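Local coordinates for protein dihydrodipicolinate synthase (Agrobacterium tumefaciens, PDB 3B4U) that probably catalyses the condensation of pyruvate with aspartate semialdehyde in lysine biosynthesis, as a Schiff-base-forming lyase with a TIM-barrel fold, at residues B[82-88]-B[121-125]; B[99-105]-B[134-139]; B[58-62]-B[75-79]; B[91-95]-B[129-134]. All coordinates share one frame; numbering follows the deposited sequence.

How the contacts relate
The four contacts belong to successive beta-alpha units of a TIM barrel. Contact 3 packs helix 57-67 on strand 75-79, contact 2 pairs strand 101-104 with strand 136-140, and contacts 1 and 4 use opposite ends of helix 84-96. Contacts 2 and 4 share Arg134, and their centres lie about 10 Å apart. Contacts 2 and 3 meet within the sheet, where Val79 N lies 2.8 Å from Leu103 O. Phe122 CE1 of contact 1 packs 3.7 Å from Leu104 CD2 of contact 2. Asp82 of contact 1 binds magnesium at the subunit interface, while Tyr139 of contact 2 reaches the probable active site.

Contact 1. Residues B[82-88]-B[121-125]; sequences DSIEDAA and WFSAV. With MG (magnesium ion), chain C.
Two neighbouring helices of the barrel's outer layer meet where Ile84, Ala87 and Ala88, in the first turns of helix 84-96, pack on Trp121, Ala124 and Val125 of helix 115-129. The local axes approach to 9.3 Å and cross at -55°. Ile84 and Trp121 run antiparallel alongside one another, with Ile84 CG1 3.7 Å from Trp121 CD1. The CD1 methyl of Ile84 turns away from the indole to Ala124 CB, 3.6 Å off. Ala87 supplies a short methyl at the far end of the ring, its CB 3.7 Å from Trp121 CH2. The indole swings across the gap because its CG is anti to the backbone N (chi1 -172°). Val125, one turn on in the same helix, lays CG2 over the rim of one ring face, and that methyl also touches Ala87 CB.

In this (beta/alpha)8 fold the loop leading into helix 84-96 follows a barrel strand, and here it carries a metal ligand. Asp82 OD2 binds magnesium at 2.1 Å, together with three waters and Asp82 OD2 of the second subunit, so the ion bridges the two chains. Asp82 OD1 is held by Ser108 N. The Asp82 carbonyl O accepts from a water at 3.0 Å, which lies in the plane of the indole at its edge and takes a weak bond from Trp121 NE1. Ser83 is the N-cap, its OG receiving Asp86 N at 3.2 Å. Glu85 OE1 accepts from Arg56 N and Glu57 N of the second subunit, and Asp86 OD2 bonds to its Ser55 OG.

Contact 2. Residues B[99-105]-B[134-139]; sequences ARNILLA and RDILVY
Strands 101-104 and 136-139 run parallel, their axes 4.6 Å apart and inclined by 18°, with Ile102, Leu103 and Leu104 facing Ile136, Leu137 and Val138. They are the adjacent barrel strands of a beta-alpha-beta crossover whose helix is 115-129. Four backbone bonds join them: Ile102 N to Asp135 O, Leu137 N to Ile102 O, Leu104 N to Leu137 O and Tyr139 N to Leu104 O. The second of these is nearly straight, 168° at the hydrogen.

On the helix-facing side, Ile102 and Ile136 extend together in one direction, flank against flank, with Ile102 CG1 3.7 Å from Ile136 CD1. Ile136 CG2 turns to Leu104 CB, 3.8 Å away. The other face looks into the barrel, where Leu103 places CD2 over the Tyr139 ring in a CH-pi contact, 3.9 Å from the centroid. Leu103 CD1 also packs against Tyr139 CB, so both methyls bear on this tyrosine. The Tyr139 hydroxyl bonds to Thr46 OG1, and the ring packs on Tyr109 of the second subunit and on Lys169. In relatives the equivalent tyrosines and threonine form a proton relay beside the Schiff-base lysine, and the same role is probable here.

At the opposite end of the strands, Arg134 spans the pair. Its guanidinium bonds Asp135 OD2 in a salt bridge, NH1 lying 2.8 Å away and using that oxygen's anti lone pair. End-on, with Ala99 O close to the guanidinium plane, NH2 and NH1 grip this one carbonyl oxygen at 2.8 and 2.9 Å.

Contact 3. Residues B[58-62]-B[75-79]; sequences RQAIL and IVTGV
Arg58 on helix 57-67 grips the carbonyl of Gly78 on strand 75-79 with both terminal nitrogens. The approach is end-on, with Gly78 O lying in the guanidinium plane, 3.0 Å from NH1 and 2.9 Å from NH2. The two bonds differ in direction: NH1 sits almost in line with the C=O bond, at a C=O...N angle of 163°, whereas NH2 is tilted out of the carbonyl plane. One oxygen thus takes two donors from a single cation, which restricts both the position and the rotation of the guanidinium. Two carbon atoms approach it obliquely: Val79 CG2 is 3.8 Å from Arg58 NH2, and Thr77 CB lies at 3.9 Å from the same nitrogen.

The torsions explain this reach. CG of Arg58 stands between the backbone N and the carbonyl carbon, at chi1 65°, and a bend at chi3 turns the head group onto the strand. One turn further along the helix, Leu62 supplies the apolar part of the contact. Its CD1 methyl meets Ile75 CG2 at 4.1 Å, the two side chains crossing at a slant, and Thr77 CG2 is near the same methyl.

The local helix and strand directions are almost exactly opposed, with axes 11.5 Å apart, as expected for the alpha-to-beta step of a barrel unit. Strand 75-79 lies between strands 40-43 and 101-104, bonding to Val41 and Leu43 through Val76 and to Asn101 and Leu103 through Thr77. Helix 84-96 closes in beside the contact, where Gln90 touches both Arg58 and Val79.

Contact 4. Residues B[91-95]-B[129-134]; sequences SAEAL and IGKDAR
Ser91 opens the contact with its CB, which meets the CD1 methyl of Ile129 at 3.6 Å. Its hydroxyl is used elsewhere, bonding to Ala87 O one turn back in the same helix. Ala92 adds CB against the other branch of Ile129, with CG2 4.2 Å away, so the two branches of the isoleucine meet consecutive residues of the helix.

Leu95, a turn later, carries most of the packing. Its CG is anti to the carbonyl carbon (chi1 -69°), which sends the branched end toward residues 132-134. There Leu95 CD1 lies 3.6 Å from Arg134 O, with Asp132 O a little farther off, while CD2 stands over the centre of the Arg134 guanidinium, 3.6 Å from CZ. The backbone of Leu95 takes part as well: Arg134 NH2 donates to Leu95 O at 3.0 Å, approaching within the plane of the carbonyl, at one of the oxygen's lone pairs. The same nitrogen also bonds Ala99 O, so the arginine ties the C-terminal end of helix 84-96 to the chain that follows it. A positive group here would probably suit the helix dipole.

Gly130 to Ala133 form a type I turn, closed by Ala133 N to Gly130 O, that leads the chain from helix 115-129 toward strand 136-140. Helix 84-96 lies alongside this connection and rests its inner side, through Ser91, Ala94 and Leu95, on Ile102 of strand 101-104.

Contact 1. Residues B[82-88]-B[121-125]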
loop_
_atom_site.group_PDB
_atom_site.type_symbol
_atom_site.label_atom_id
_atom_site.label_comp_id
_atom_site.label_asym_id
_atom_site.label_seq_id
_atom_site.Cartn_x
_atom_site.Cartn_y
_atom_site.Cartn_z
ATOM N N ASP B 82 0.181 -5.604 -0.940
ATOM C CA ASP B 82 0.243 -5.334 -2.377
ATOM C C ASP B 82 0.839 -6.455 -3.201
ATOM O O ASP B 82 0.755 -6.417 -4.425
ATOM C CB ASP B 82 0.975 -4.023 -2.628
ATOM C CG ASP B 82 0.399 -2.918 -1.768
ATOM O OD1 ASP B 82 -0.856 -2.833 -1.723
ATOM O OD2 ASP B 82 1.175 -2.186 -1.127
ATOM N N SER B 83 1.426 -7.455 -2.567
ATOM C CA SER B 83 2.034 -8.558 -3.292
ATOM C C SER B 83 1.202 -9.801 -3.116
ATOM O O SER B 83 0.558 -10.041 -2.077
ATOM C CB SER B 83 3.471 -8.812 -2.794
ATOM O OG SER B 83 3.473 -9.247 -1.444
ATOM N N ILE B 84 1.264 -10.654 -4.141
ATOM C CA ILE B 84 0.619 -11.946 -4.114
ATOM C C ILE B 84 1.163 -12.773 -2.959
ATOM O O ILE B 84 0.389 -13.411 -2.228
ATOM C CB ILE B 84 0.834 -12.658 -5.484
ATOM C CG1 ILE B 84 0.027 -11.932 -6.578
ATOM C CG2 ILE B 84 0.466 -14.144 -5.392
ATOM C CD1 ILE B 84 0.565 -12.173 -7.991
ATOM N N GLU B 85 2.485 -12.821 -2.806
ATOM C CA GLU B 85 3.107 -13.656 -1.779
ATOM C C GLU B 85 2.644 -13.270 -0.395
ATOM O O GLU B 85 2.262 -14.116 0.409
ATOM C CB GLU B 85 4.635 -13.562 -1.883
ATOM C CG GLU B 85 5.341 -14.432 -0.864
ATOM C CD GLU B 85 6.833 -14.491 -1.123
ATOM O OE1 GLU B 85 7.525 -13.478 -0.917
ATOM O OE2 GLU B 85 7.321 -15.574 -1.543
ATOM N N ASP B 86 2.663 -11.984 -0.097
ATOM C CA ASP B 86 2.308 -11.570 1.268
ATOM C C ASP B 86 0.797 -11.697 1.507
ATOM O O ASP B 86 0.393 -12.081 2.591
ATOM C CB ASP B 86 2.747 -10.148 1.549
ATOM C CG ASP B 86 4.215 -10.012 1.707
ATOM O OD1 ASP B 86 4.986 -10.878 1.284
ATOM O OD2 ASP B 86 4.615 -9.001 2.311
ATOM N N ALA B 87 -0.023 -11.415 0.500
ATOM C CA ALA B 87 -1.454 -11.575 0.682
ATOM C C ALA B 87 -1.798 -13.034 0.907
ATOM O O ALA B 87 -2.613 -13.372 1.779
ATOM C CB ALA B 87 -2.222 -11.032 -0.528
ATOM N N ALA B 88 -1.170 -13.923 0.138
ATOM C CA ALA B 88 -1.405 -15.335 0.341
ATOM C C ALA B 88 -0.893 -15.831 1.694
ATOM O O ALA B 88 -1.551 -16.598 2.362
ATOM C CB ALA B 88 -0.794 -16.126 -0.788
ATOM N N TRP B 121 -4.703 -10.996 -10.217
ATOM C CA TRP B 121 -4.060 -10.881 -8.910
ATOM C C TRP B 121 -4.782 -11.769 -7.884
ATOM O O TRP B 121 -4.158 -12.556 -7.181
ATOM C CB TRP B 121 -4.097 -9.433 -8.416
ATOM C CG TRP B 121 -3.296 -9.206 -7.174
ATOM C CD1 TRP B 121 -1.972 -8.921 -7.120
ATOM C CD2 TRP B 121 -3.767 -9.215 -5.829
ATOM N NE1 TRP B 121 -1.591 -8.746 -5.817
ATOM C CE2 TRP B 121 -2.667 -8.937 -5.002
ATOM C CE3 TRP B 121 -5.005 -9.422 -5.240
ATOM C CZ2 TRP B 121 -2.782 -8.809 -3.613
ATOM C CZ3 TRP B 121 -5.128 -9.302 -3.863
ATOM C CH2 TRP B 121 -4.010 -9.000 -3.070
ATOM N N PHE B 122 -6.110 -11.629 -7.797
ATOM C CA PHE B 122 -6.855 -12.456 -6.868
ATOM C C PHE B 122 -6.664 -13.940 -7.183
ATOM O O PHE B 122 -6.465 -14.746 -6.289
ATOM C CB PHE B 122 -8.341 -12.081 -6.878
ATOM C CG PHE B 122 -8.687 -10.818 -6.137
ATOM C CD1 PHE B 122 -8.608 -10.761 -4.753
ATOM C CD2 PHE B 122 -9.073 -9.688 -6.824
ATOM C CE1 PHE B 122 -8.915 -9.605 -4.064
ATOM C CE2 PHE B 122 -9.390 -8.536 -6.141
ATOM C CZ PHE B 122 -9.320 -8.498 -4.771
ATOM N N SER B 123 -6.740 -14.295 -8.459
ATOM C CA SER B 123 -6.521 -15.691 -8.829
ATOM C C SER B 123 -5.171 -16.212 -8.361
ATOM O O SER B 123 -5.068 -17.319 -7.838
ATOM C CB SER B 123 -6.606 -15.857 -10.337
ATOM O OG SER B 123 -6.419 -17.224 -10.678
ATOM N N ALA B 124 -4.123 -15.410 -8.533
ATOM C CA ALA B 124 -2.783 -15.824 -8.111
ATOM C C ALA B 124 -2.686 -15.959 -6.598
ATOM O O ALA B 124 -2.054 -16.883 -6.096
ATOM C CB ALA B 124 -1.750 -14.841 -8.627
ATOM N N VAL B 125 -3.334 -15.061 -5.868
ATOM C CA VAL B 125 -3.370 -15.171 -4.402
ATOM C C VAL B 125 -4.057 -16.475 -3.993
ATOM O O VAL B 125 -3.525 -17.209 -3.164
ATOM C CB VAL B 125 -4.080 -13.950 -3.762
ATOM C CG1 VAL B 125 -4.311 -14.166 -2.262
ATOM C CG2 VAL B 125 -3.242 -12.700 -3.989
HETATM MG MG MG C . 0.787 -1.067 0.627
HETATM O O HOH W 1 1.080 -8.020 -6.898
HETATM O O HOH W 2 -1.053 -1.952 0.779
HETATM O O HOH W 3 -0.215 0.495 -0.317
HETATM O O HOH W 4 1.769 -2.645 1.575
#

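Contact 2. Residues B[99-105]-B[134-139]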
loop_
_atom_site.group_PDB
_atom_site.type_symbol
_atom_site.label_atom_id
_atom_site.label_comp_id
_atom_site.label_asym_id
_atom_site.label_seq_id
_atom_site.Cartn_x
_atom_site.Cartn_y
_atom_site.Cartn_z
ATOM N N ALA B 99 -9.722 -18.744 11.279
ATOM C CA ALA B 99 -10.455 -17.496 11.144
ATOM C C ALA B 99 -11.704 -17.705 10.346
ATOM O O ALA B 99 -11.748 -18.494 9.399
ATOM C CB ALA B 99 -9.579 -16.437 10.489
ATOM N N ARG B 100 -12.748 -16.962 10.701
ATOM C CA ARG B 100 -14.020 -17.040 9.991
ATOM C C ARG B 100 -13.874 -16.646 8.528
ATOM O O ARG B 100 -14.465 -17.262 7.634
ATOM C CB ARG B 100 -15.040 -16.093 10.657
ATOM C CG ARG B 100 -16.441 -16.409 10.233
ATOM C CD ARG B 100 -17.432 -15.296 10.448
ATOM N NE ARG B 100 -18.821 -15.721 10.155
ATOM C CZ ARG B 100 -19.372 -15.885 8.951
ATOM N NH1 ARG B 100 -18.735 -15.644 7.833
ATOM N NH2 ARG B 100 -20.631 -16.301 8.866
ATOM N N ASN B 101 -13.110 -15.579 8.299
ATOM C CA ASN B 101 -12.964 -15.005 6.978
ATOM C C ASN B 101 -11.665 -14.235 6.915
ATOM O O ASN B 101 -11.104 -13.820 7.944
ATOM C CB ASN B 101 -14.087 -13.955 6.656
ATOM C CG ASN B 101 -15.450 -14.539 6.495
ATOM O OD1 ASN B 101 -15.808 -15.054 5.399
ATOM N ND2 ASN B 101 -16.225 -14.459 7.524
ATOM N N ILE B 102 -11.220 -14.002 5.682
ATOM C CA ILE B 102 -10.263 -12.965 5.363
ATOM C C ILE B 102 -11.016 -11.790 4.742
ATOM O O ILE B 102 -11.858 -11.993 3.887
ATOM C CB ILE B 102 -9.235 -13.481 4.326
ATOM C CG1 ILE B 102 -8.580 -14.798 4.776
ATOM C CG2 ILE B 102 -8.166 -12.399 4.043
ATOM C CD1 ILE B 102 -7.896 -14.737 6.126
ATOM N N LEU B 103 -10.685 -10.565 5.151
ATOM C CA LEU B 103 -11.138 -9.354 4.476
ATOM C C LEU B 103 -9.978 -8.907 3.627
ATOM O O LEU B 103 -9.005 -8.360 4.145
ATOM C CB LEU B 103 -11.546 -8.305 5.496
ATOM C CG LEU B 103 -11.948 -6.962 4.882
ATOM C CD1 LEU B 103 -13.199 -7.100 4.008
ATOM C CD2 LEU B 103 -12.166 -5.911 5.978
ATOM N N LEU B 104 -10.048 -9.197 2.335
ATOM C CA LEU B 104 -8.922 -9.031 1.435
ATOM C C LEU B 104 -9.092 -7.829 0.533
ATOM O O LEU B 104 -9.948 -7.794 -0.350
ATOM C CB LEU B 104 -8.749 -10.293 0.592
ATOM C CG LEU B 104 -7.562 -10.320 -0.360
ATOM C CD1 LEU B 104 -6.218 -10.224 0.359
ATOM C CD2 LEU B 104 -7.621 -11.569 -1.241
ATOM N N ALA B 105 -8.229 -6.844 0.734
ATOM C CA ALA B 105 -8.181 -5.703 -0.150
ATOM C C ALA B 105 -7.436 -6.063 -1.427
ATOM O O ALA B 105 -6.517 -6.865 -1.403
ATOM C CB ALA B 105 -7.498 -4.504 0.524
ATOM N N ARG B 134 -10.536 -20.389 1.401
ATOM C CA ARG B 134 -11.971 -20.391 1.698
ATOM C C ARG B 134 -12.298 -18.998 2.231
ATOM O O ARG B 134 -11.416 -18.320 2.749
ATOM C CB ARG B 134 -12.342 -21.433 2.771
ATOM C CG ARG B 134 -11.578 -21.244 4.069
ATOM C CD ARG B 134 -11.994 -22.219 5.173
ATOM N NE ARG B 134 -11.239 -21.987 6.397
ATOM C CZ ARG B 134 -11.504 -21.048 7.307
ATOM N NH1 ARG B 134 -12.548 -20.236 7.178
ATOM N NH2 ARG B 134 -10.659 -20.872 8.298
ATOM N N ASP B 135 -13.564 -18.607 2.141
ATOM C CA ASP B 135 -14.109 -17.573 3.038
ATOM C C ASP B 135 -13.441 -16.231 2.894
ATOM O O ASP B 135 -13.263 -15.509 3.867
ATOM C CB ASP B 135 -14.139 -18.102 4.477
ATOM C CG ASP B 135 -15.000 -19.355 4.599
ATOM O OD1 ASP B 135 -16.016 -19.422 3.882
ATOM O OD2 ASP B 135 -14.673 -20.242 5.402
ATOM N N ILE B 136 -13.124 -15.872 1.659
ATOM C CA ILE B 136 -12.541 -14.573 1.348
ATOM C C ILE B 136 -13.650 -13.572 1.040
ATOM O O ILE B 136 -14.485 -13.813 0.151
ATOM C CB ILE B 136 -11.622 -14.653 0.124
ATOM C CG1 ILE B 136 -10.576 -15.766 0.247
ATOM C CG2 ILE B 136 -10.965 -13.315 -0.132
ATOM C CD1 ILE B 136 -9.685 -15.644 1.336
ATOM N N LEU B 137 -13.624 -12.472 1.784
ATOM C CA LEU B 137 -14.485 -11.324 1.541
ATOM C C LEU B 137 -13.646 -10.281 0.839
ATOM O O LEU B 137 -12.665 -9.776 1.400
ATOM C CB LEU B 137 -14.979 -10.741 2.868
ATOM C CG LEU B 137 -15.679 -11.749 3.779
ATOM C CD1 LEU B 137 -15.908 -11.124 5.166
ATOM C CD2 LEU B 137 -16.976 -12.251 3.169
ATOM N N VAL B 138 -13.947 -9.934 -0.413
ATOM C CA VAL B 138 -13.142 -8.947 -1.116
ATOM C C VAL B 138 -13.590 -7.547 -0.710
ATOM O O VAL B 138 -14.774 -7.264 -0.553
ATOM C CB VAL B 138 -13.156 -9.190 -2.645
ATOM C CG1 VAL B 138 -12.486 -10.526 -2.942
ATOM C CG2 VAL B 138 -14.532 -9.091 -3.245
ATOM N N TYR B 139 -12.610 -6.667 -0.549
ATOM C CA TYR B 139 -12.842 -5.370 0.126
ATOM C C TYR B 139 -12.852 -4.233 -0.883
ATOM O O TYR B 139 -11.828 -3.902 -1.473
ATOM C CB TYR B 139 -11.738 -5.174 1.173
ATOM C CG TYR B 139 -11.922 -4.083 2.188
ATOM C CD1 TYR B 139 -13.117 -3.396 2.392
ATOM C CD2 TYR B 139 -10.845 -3.751 3.009
ATOM C CE1 TYR B 139 -13.222 -2.422 3.400
ATOM C CE2 TYR B 139 -10.956 -2.826 4.028
ATOM C CZ TYR B 139 -12.150 -2.176 4.215
ATOM O OH TYR B 139 -12.222 -1.216 5.199
HETATM O O HOH W 5 -15.986 -19.427 8.006
#

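Contact 3. Residues B[58-62]-B[75-79]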
loop_
_atom_site.group_PDB
_atom_site.type_symbol
_atom_site.label_atom_id
_atom_site.label_comp_id
_atom_site.label_asym_id
_atom_site.label_seq_id
_atom_site.Cartn_x
_atom_site.Cartn_y
_atom_site.Cartn_z
ATOM N N ARG B 58 1.085 -8.613 13.676
ATOM C CA ARG B 58 -0.220 -9.231 13.462
ATOM C C ARG B 58 -0.210 -10.701 13.869
ATOM O O ARG B 58 -1.237 -11.221 14.288
ATOM C CB ARG B 58 -0.668 -9.036 12.024
ATOM C CG ARG B 58 0.135 -9.703 10.963
ATOM C CD ARG B 58 -0.399 -9.340 9.579
ATOM N NE ARG B 58 -1.642 -10.056 9.264
ATOM C CZ ARG B 58 -2.773 -9.490 8.857
ATOM N NH1 ARG B 58 -2.943 -8.182 8.757
ATOM N NH2 ARG B 58 -3.786 -10.279 8.574
ATOM N N GLN B 59 0.931 -11.369 13.686
ATOM C CA GLN B 59 1.056 -12.770 14.092
ATOM C C GLN B 59 0.988 -12.907 15.602
ATOM O O GLN B 59 0.325 -13.794 16.123
ATOM C CB GLN B 59 2.345 -13.360 13.514
ATOM C CG GLN B 59 2.361 -13.370 11.988
ATOM C CD GLN B 59 3.691 -13.766 11.380
ATOM O OE1 GLN B 59 4.760 -13.385 11.841
ATOM N NE2 GLN B 59 3.609 -14.470 10.290
ATOM N N ALA B 60 1.663 -12.021 16.314
ATOM C CA ALA B 60 1.625 -12.002 17.764
ATOM C C ALA B 60 0.208 -11.719 18.262
ATOM O O ALA B 60 -0.267 -12.347 19.190
ATOM C CB ALA B 60 2.617 -10.978 18.301
ATOM N N ILE B 61 -0.474 -10.756 17.644
ATOM C CA ILE B 61 -1.811 -10.383 18.055
ATOM C C ILE B 61 -2.786 -11.531 17.837
ATOM O O ILE B 61 -3.561 -11.880 18.737
ATOM C CB ILE B 61 -2.248 -9.104 17.330
ATOM C CG1 ILE B 61 -1.425 -7.904 17.823
ATOM C CG2 ILE B 61 -3.744 -8.842 17.548
ATOM C CD1 ILE B 61 -1.475 -6.698 16.885
ATOM N N LEU B 62 -2.761 -12.139 16.660
ATOM C CA LEU B 62 -3.685 -13.241 16.384
ATOM C C LEU B 62 -3.455 -14.391 17.368
ATOM O O LEU B 62 -4.401 -14.972 17.907
ATOM C CB LEU B 62 -3.566 -13.701 14.929
ATOM C CG LEU B 62 -4.536 -14.808 14.523
ATOM C CD1 LEU B 62 -5.985 -14.400 14.711
ATOM C CD2 LEU B 62 -4.252 -15.223 13.093
ATOM N N ILE B 75 -13.325 -14.476 14.536
ATOM C CA ILE B 75 -12.281 -13.545 14.127
ATOM C C ILE B 75 -12.212 -13.506 12.615
ATOM O O ILE B 75 -12.136 -14.528 11.940
ATOM C CB ILE B 75 -10.909 -13.968 14.681
ATOM C CG1 ILE B 75 -10.939 -13.997 16.200
ATOM C CG2 ILE B 75 -9.804 -13.027 14.185
ATOM C CD1 ILE B 75 -9.681 -14.575 16.842
ATOM N N VAL B 76 -12.246 -12.296 12.070
ATOM C CA VAL B 76 -11.973 -12.003 10.659
ATOM C C VAL B 76 -10.656 -11.241 10.631
ATOM O O VAL B 76 -10.431 -10.390 11.491
ATOM C CB VAL B 76 -13.110 -11.149 10.059
ATOM C CG1 VAL B 76 -12.826 -10.718 8.628
ATOM C CG2 VAL B 76 -14.448 -11.900 10.158
ATOM N N THR B 77 -9.762 -11.528 9.682
ATOM C CA THR B 77 -8.521 -10.777 9.571
ATOM C C THR B 77 -8.464 -9.988 8.285
ATOM O O THR B 77 -8.586 -10.558 7.187
ATOM C CB THR B 77 -7.297 -11.690 9.677
ATOM O OG1 THR B 77 -7.325 -12.665 8.645
ATOM C CG2 THR B 77 -7.256 -12.402 10.999
ATOM N N GLY B 78 -8.197 -8.694 8.386
ATOM C CA GLY B 78 -7.912 -7.871 7.223
ATOM C C GLY B 78 -6.540 -8.147 6.665
ATOM O O GLY B 78 -5.589 -8.345 7.414
ATOM N N VAL B 79 -6.455 -8.169 5.347
ATOM C CA VAL B 79 -5.208 -8.337 4.591
ATOM C C VAL B 79 -5.209 -7.213 3.573
ATOM O O VAL B 79 -6.081 -7.131 2.731
ATOM C CB VAL B 79 -5.124 -9.736 3.934
ATOM C CG1 VAL B 79 -3.894 -9.834 3.048
ATOM C CG2 VAL B 79 -5.049 -10.827 5.032
#

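Contact 4. Residues B[91-95]-B[129-134]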
loop_
_atom_site.group_PDB
_atom_site.type_symbol
_atom_site.label_atom_id
_atom_site.label_comp_id
_atom_site.label_asym_id
_atom_site.label_seq_id
_atom_site.Cartn_x
_atom_site.Cartn_y
_atom_site.Cartn_z
ATOM N N SER B 91 -3.170 -14.541 4.491
ATOM C CA SER B 91 -4.471 -15.225 4.386
ATOM C C SER B 91 -4.360 -16.667 4.853
ATOM O O SER B 91 -5.200 -17.131 5.632
ATOM C CB SER B 91 -4.977 -15.175 2.963
ATOM O OG SER B 91 -5.255 -13.854 2.525
ATOM N N ALA B 92 -3.358 -17.387 4.357
ATOM C CA ALA B 92 -3.192 -18.795 4.736
ATOM C C ALA B 92 -2.991 -18.959 6.231
ATOM O O ALA B 92 -3.543 -19.874 6.845
ATOM C CB ALA B 92 -2.043 -19.427 3.942
ATOM N N GLU B 93 -2.220 -18.090 6.837
ATOM C CA GLU B 93 -1.967 -18.194 8.272
ATOM C C GLU B 93 -3.256 -18.043 9.068
ATOM O O GLU B 93 -3.527 -18.811 9.931
ATOM C CB GLU B 93 -1.003 -17.111 8.730
ATOM C CG GLU B 93 0.403 -17.327 8.325
ATOM C CD GLU B 93 1.252 -16.099 8.591
ATOM O OE1 GLU B 93 0.974 -15.459 9.597
ATOM O OE2 GLU B 93 2.168 -15.853 7.829
ATOM N N ALA B 94 -4.072 -17.049 8.725
ATOM C CA ALA B 94 -5.326 -16.823 9.436
ATOM C C ALA B 94 -6.309 -17.952 9.184
ATOM O O ALA B 94 -6.981 -18.433 10.111
ATOM C CB ALA B 94 -5.912 -15.456 9.085
ATOM N N LEU B 95 -6.407 -18.412 7.942
ATOM C CA LEU B 95 -7.330 -19.501 7.630
ATOM C C LEU B 95 -6.926 -20.791 8.329
ATOM O O LEU B 95 -7.781 -21.505 8.836
ATOM C CB LEU B 95 -7.410 -19.730 6.124
ATOM C CG LEU B 95 -8.102 -18.616 5.310
ATOM C CD1 LEU B 95 -7.986 -18.913 3.831
ATOM C CD2 LEU B 95 -9.566 -18.394 5.745
ATOM N N ILE B 129 -2.419 -19.570 -1.883
ATOM C CA ILE B 129 -2.971 -20.090 -0.612
ATOM C C ILE B 129 -3.119 -21.610 -0.709
ATOM O O ILE B 129 -2.761 -22.344 0.229
ATOM C CB ILE B 129 -4.317 -19.446 -0.264
ATOM C CG1 ILE B 129 -4.160 -17.944 0.034
ATOM C CG2 ILE B 129 -4.954 -20.143 0.948
ATOM C CD1 ILE B 129 -5.440 -17.209 0.059
ATOM N N GLY B 130 -3.620 -22.068 -1.850
ATOM C CA GLY B 130 -3.786 -23.485 -2.129
ATOM C C GLY B 130 -5.157 -24.006 -1.787
ATOM O O GLY B 130 -6.149 -23.264 -1.691
ATOM N N LYS B 131 -5.180 -25.312 -1.542
ATOM C CA LYS B 131 -6.415 -26.042 -1.424
ATOM C C LYS B 131 -7.265 -25.599 -0.252
ATOM O O LYS B 131 -8.467 -25.798 -0.252
ATOM C CB LYS B 131 -6.129 -27.561 -1.369
ATOM C CG LYS B 131 -5.436 -28.021 -0.104
ATOM C CD LYS B 131 -5.112 -29.524 -0.133
ATOM C CE LYS B 131 -4.425 -29.931 1.157
ATOM N NZ LYS B 131 -4.143 -31.412 1.248
ATOM N N ASP B 132 -6.618 -25.054 0.760
ATOM C CA ASP B 132 -7.289 -24.563 1.948
ATOM C C ASP B 132 -7.994 -23.201 1.810
ATOM O O ASP B 132 -8.643 -22.747 2.737
ATOM C CB ASP B 132 -6.245 -24.428 3.070
ATOM C CG ASP B 132 -5.592 -25.758 3.464
ATOM O OD1 ASP B 132 -6.251 -26.825 3.383
ATOM O OD2 ASP B 132 -4.411 -25.708 3.880
ATOM N N ALA B 133 -7.838 -22.517 0.691
ATOM C CA ALA B 133 -8.468 -21.217 0.493
ATOM C C ALA B 133 -9.957 -21.349 0.685
ATOM O O ALA B 133 -10.591 -22.278 0.161
ATOM C CB ALA B 133 -8.144 -20.726 -0.904
ATOM N N ARG B 134 -10.536 -20.389 1.401
ATOM C CA ARG B 134 -11.971 -20.391 1.698
ATOM C C ARG B 134 -12.298 -18.998 2.231
ATOM O O ARG B 134 -11.416 -18.320 2.749
ATOM C CB ARG B 134 -12.342 -21.433 2.771
ATOM C CG ARG B 134 -11.578 -21.244 4.069
ATOM C CD ARG B 134 -11.994 -22.219 5.173
ATOM N NE ARG B 134 -11.239 -21.987 6.397
ATOM C CZ ARG B 134 -11.504 -21.048 7.307
ATOM N NH1 ARG B 134 -12.548 -20.236 7.178
ATOM N NH2 ARG B 134 -10.659 -20.872 8.298
#